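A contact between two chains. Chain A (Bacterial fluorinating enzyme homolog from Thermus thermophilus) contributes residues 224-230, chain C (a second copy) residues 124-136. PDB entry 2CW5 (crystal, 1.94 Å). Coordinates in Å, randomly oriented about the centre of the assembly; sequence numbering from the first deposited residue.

Chain A 224-230: YLGSAGL
Chain C 124-136: GWAPGEATFHGRD

The contact is a turn held by a loop: three successive backbone carbonyls of a tight turn in chain A accept hydrogen bonds from one backbone amide and two side chains of chain C, and 415 Å² is buried between the stretches.

The chain A segment leaves a strand at Tyr A224 and Leu A225 (phi/psi -161/165 and -82/120), passes through Gly A226 (-75/179), and enters a type I turn from Gly A226 to Gly A229, with Ser A227 at -64/-17 and Ala A228 at -108/14. The turn is closed by Gly A229 N to Gly A226 O at 3.1 Å, and Gly A226 N reaches Leu A230 O at 2.8 Å. Chain C runs extended from Trp C125 to Glu C129 (phi -62 to -162, psi 136 to 157), bends at Ala C130 (53/51), and begins a helix at His C133, with Phe C132 as N-cap residue. The register is fixed by two CA pairs: Leu A225 CA lies 4.9 Å from Gly C128 CA, and Gly A229 CA lies 4.0 Å from Pro C127 CA.

The shortest polar link is Gly C128 N to Gly A226 O, 2.8 Å with an N-H...O angle of 149°; that carbonyl therefore serves both the turn and the partner chain. Beside it, Gly C128 CA makes a CA-H...O contact to Leu A225 O at 3.5 Å, angle 155°. Glycine suits this site, because an ideal CB would fall 2.1 Å from Leu A225 O and 2.8 Å from Gly A226 O.

Ser A227 O receives the guanidinium of Arg C135 near its plane, with NH1 at 3.1 Å (155°) and NH2 at 3.3 Å (143°) from that oxygen. The arginine is extended through chi1 and chi2 (both t), then turns at chi3 (p, 75°). Its NE is 3.0 Å from Asp C136 OD1 in a salt bridge, and its NH2 is 3.1 Å from Asp C136 OD2, so the carboxylate braces the group. Pro C127 CB also packs 3.2 Å from Ser A227 O.

Trp C125, chi1 t (175°) and chi2 95°, brings the edge of its indole to the turn: NE1 donates to Ala A228 O at 3.0 Å, 143°. Gly A229 CA sits 3.4 Å from the same NE1. A CB there would stand 1.9 Å from Trp C125 NE1, and the positive phi (79/15) independently calls for glycine.

Ser A227 has the largest covered area, 95 Å². Its CA is 3.1 Å from Thr C131 OG1, and its CB (chi1 p) is 4.0 Å from Phe C132 CB. Thr C131, chi1 p, directs OG1 back to Gly C128 O at 3.1 Å, bracing its own loop, while its CG2 lies 3.7 Å from Leu A225 O. Leu A225 (t, p) extends CD2 to 3.5 Å from Ala C126 O, adding apolar cover beside the polar links.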

# COMPACT_ATOMS: atom_id res chain seq x y z
N TYR A 224 -11.86 7.57 -24.72
CA TYR A 224 -10.57 8.20 -25.00
C TYR A 224 -9.47 7.15 -24.92
O TYR A 224 -9.68 6.06 -24.39
CB TYR A 224 -10.31 9.30 -23.96
CG TYR A 224 -10.33 8.77 -22.54
CD1 TYR A 224 -9.19 8.20 -21.97
CD2 TYR A 224 -11.51 8.74 -21.80
CE1 TYR A 224 -9.23 7.61 -20.71
CE2 TYR A 224 -11.56 8.16 -20.54
CZ TYR A 224 -10.41 7.59 -20.00
OH TYR A 224 -10.45 6.98 -18.76
N LEU A 225 -8.29 7.48 -25.45
CA LEU A 225 -7.17 6.54 -25.38
C LEU A 225 -6.54 6.72 -24.00
O LEU A 225 -6.09 7.81 -23.65
CB LEU A 225 -6.14 6.85 -26.47
CG LEU A 225 -5.07 5.77 -26.69
CD1 LEU A 225 -5.73 4.47 -27.16
CD2 LEU A 225 -4.07 6.25 -27.72
N GLY A 226 -6.53 5.65 -23.21
CA GLY A 226 -5.99 5.71 -21.87
C GLY A 226 -4.48 5.76 -21.75
O GLY A 226 -3.75 5.71 -22.74
N SER A 227 -4.01 5.83 -20.51
CA SER A 227 -2.58 5.91 -20.21
C SER A 227 -1.78 4.68 -20.63
O SER A 227 -0.56 4.74 -20.72
CB SER A 227 -2.37 6.16 -18.71
OG SER A 227 -2.90 5.10 -17.94
N ALA A 228 -2.47 3.58 -20.90
CA ALA A 228 -1.80 2.35 -21.31
C ALA A 228 -2.02 2.01 -22.78
O ALA A 228 -1.75 0.89 -23.21
CB ALA A 228 -2.25 1.18 -20.43
N GLY A 229 -2.51 2.97 -23.55
CA GLY A 229 -2.73 2.73 -24.97
C GLY A 229 -3.98 1.95 -25.34
O GLY A 229 -4.09 1.46 -26.46
N LEU A 230 -4.92 1.82 -24.41
CA LEU A 230 -6.16 1.11 -24.70
C LEU A 230 -7.33 2.08 -24.59
O LEU A 230 -7.31 2.99 -23.76
CB LEU A 230 -6.37 -0.05 -23.71
CG LEU A 230 -5.30 -1.14 -23.70
CD1 LEU A 230 -5.68 -2.24 -22.73
CD2 LEU A 230 -5.14 -1.70 -25.10
N GLY C 124 2.64 0.16 -33.74
CA GLY C 124 1.94 1.43 -33.81
C GLY C 124 1.28 1.85 -32.51
O GLY C 124 0.42 2.73 -32.51
N TRP C 125 1.69 1.22 -31.42
CA TRP C 125 1.13 1.50 -30.09
C TRP C 125 1.75 2.73 -29.44
O TRP C 125 2.95 2.99 -29.59
CB TRP C 125 1.34 0.29 -29.17
CG TRP C 125 0.93 0.51 -27.74
CD1 TRP C 125 -0.27 0.19 -27.18
CD2 TRP C 125 1.72 1.10 -26.70
NE1 TRP C 125 -0.28 0.53 -25.84
CE2 TRP C 125 0.93 1.09 -25.53
CE3 TRP C 125 3.02 1.62 -26.64
CZ2 TRP C 125 1.40 1.59 -24.30
CZ3 TRP C 125 3.49 2.12 -25.43
CH2 TRP C 125 2.68 2.10 -24.28
N ALA C 126 0.93 3.47 -28.71
CA ALA C 126 1.37 4.67 -28.01
C ALA C 126 0.35 5.02 -26.93
O ALA C 126 -0.86 4.98 -27.16
CB ALA C 126 1.52 5.83 -28.98
N PRO C 127 0.82 5.37 -25.72
CA PRO C 127 -0.09 5.72 -24.63
C PRO C 127 -0.82 7.03 -24.91
O PRO C 127 -0.36 7.85 -25.70
CB PRO C 127 0.84 5.81 -23.42
CG PRO C 127 2.11 6.31 -24.03
CD PRO C 127 2.23 5.48 -25.28
N GLY C 128 -1.98 7.21 -24.28
CA GLY C 128 -2.74 8.43 -24.47
C GLY C 128 -1.96 9.64 -24.02
O GLY C 128 -1.07 9.54 -23.16
N GLU C 129 -2.28 10.80 -24.59
CA GLU C 129 -1.59 12.04 -24.24
C GLU C 129 -2.21 12.71 -23.02
O GLU C 129 -3.43 12.79 -22.89
CB GLU C 129 -1.63 12.99 -25.45
CG GLU C 129 -0.90 14.30 -25.24
CD GLU C 129 -0.76 15.10 -26.52
OE1 GLU C 129 -0.26 16.24 -26.46
OE2 GLU C 129 -1.16 14.58 -27.59
N ALA C 130 -1.34 13.18 -22.12
CA ALA C 130 -1.77 13.85 -20.90
C ALA C 130 -2.77 13.01 -20.11
O ALA C 130 -3.83 13.51 -19.73
CB ALA C 130 -2.38 15.21 -21.24
N THR C 131 -2.43 11.75 -19.87
CA THR C 131 -3.31 10.85 -19.13
C THR C 131 -2.67 10.34 -17.84
O THR C 131 -3.32 9.65 -17.05
CB THR C 131 -3.72 9.63 -19.99
OG1 THR C 131 -2.54 8.97 -20.48
CG2 THR C 131 -4.56 10.08 -21.18
N PHE C 132 -1.40 10.68 -17.63
CA PHE C 132 -0.67 10.23 -16.44
C PHE C 132 0.51 11.17 -16.20
O PHE C 132 1.67 10.80 -16.43
CB PHE C 132 -0.17 8.79 -16.67
CG PHE C 132 0.32 8.09 -15.42
CD1 PHE C 132 0.52 8.79 -14.23
CD2 PHE C 132 0.61 6.73 -15.45
CE1 PHE C 132 0.99 8.14 -13.08
CE2 PHE C 132 1.08 6.07 -14.32
CZ PHE C 132 1.27 6.78 -13.13
N HIS C 133 0.22 12.39 -15.75
CA HIS C 133 1.28 13.37 -15.52
C HIS C 133 2.36 12.93 -14.54
O HIS C 133 3.52 13.29 -14.70
CB HIS C 133 0.67 14.70 -15.03
CG HIS C 133 -0.18 15.38 -16.06
ND1 HIS C 133 -1.55 15.43 -15.98
CD2 HIS C 133 0.16 16.03 -17.20
CE1 HIS C 133 -2.03 16.08 -17.03
NE2 HIS C 133 -1.01 16.45 -17.78
N GLY C 134 1.99 12.14 -13.53
CA GLY C 134 2.98 11.68 -12.57
C GLY C 134 4.11 10.94 -13.26
O GLY C 134 5.29 11.11 -12.94
N ARG C 135 3.73 10.11 -14.22
CA ARG C 135 4.67 9.30 -14.99
C ARG C 135 5.42 10.08 -16.06
O ARG C 135 6.65 10.01 -16.15
CB ARG C 135 3.91 8.16 -15.67
CG ARG C 135 4.78 7.23 -16.50
CD ARG C 135 3.92 6.25 -17.29
NE ARG C 135 3.27 6.88 -18.43
CZ ARG C 135 2.20 6.39 -19.06
NH1 ARG C 135 1.64 5.26 -18.65
NH2 ARG C 135 1.69 7.04 -20.10
N ASP C 136 4.68 10.82 -16.88
CA ASP C 136 5.27 11.54 -17.99
C ASP C 136 5.84 12.94 -17.77
O ASP C 136 6.63 13.40 -18.59
CB ASP C 136 4.28 11.57 -19.16
CG ASP C 136 3.81 10.17 -19.55
OD1 ASP C 136 4.66 9.26 -19.61
OD2 ASP C 136 2.60 9.99 -19.80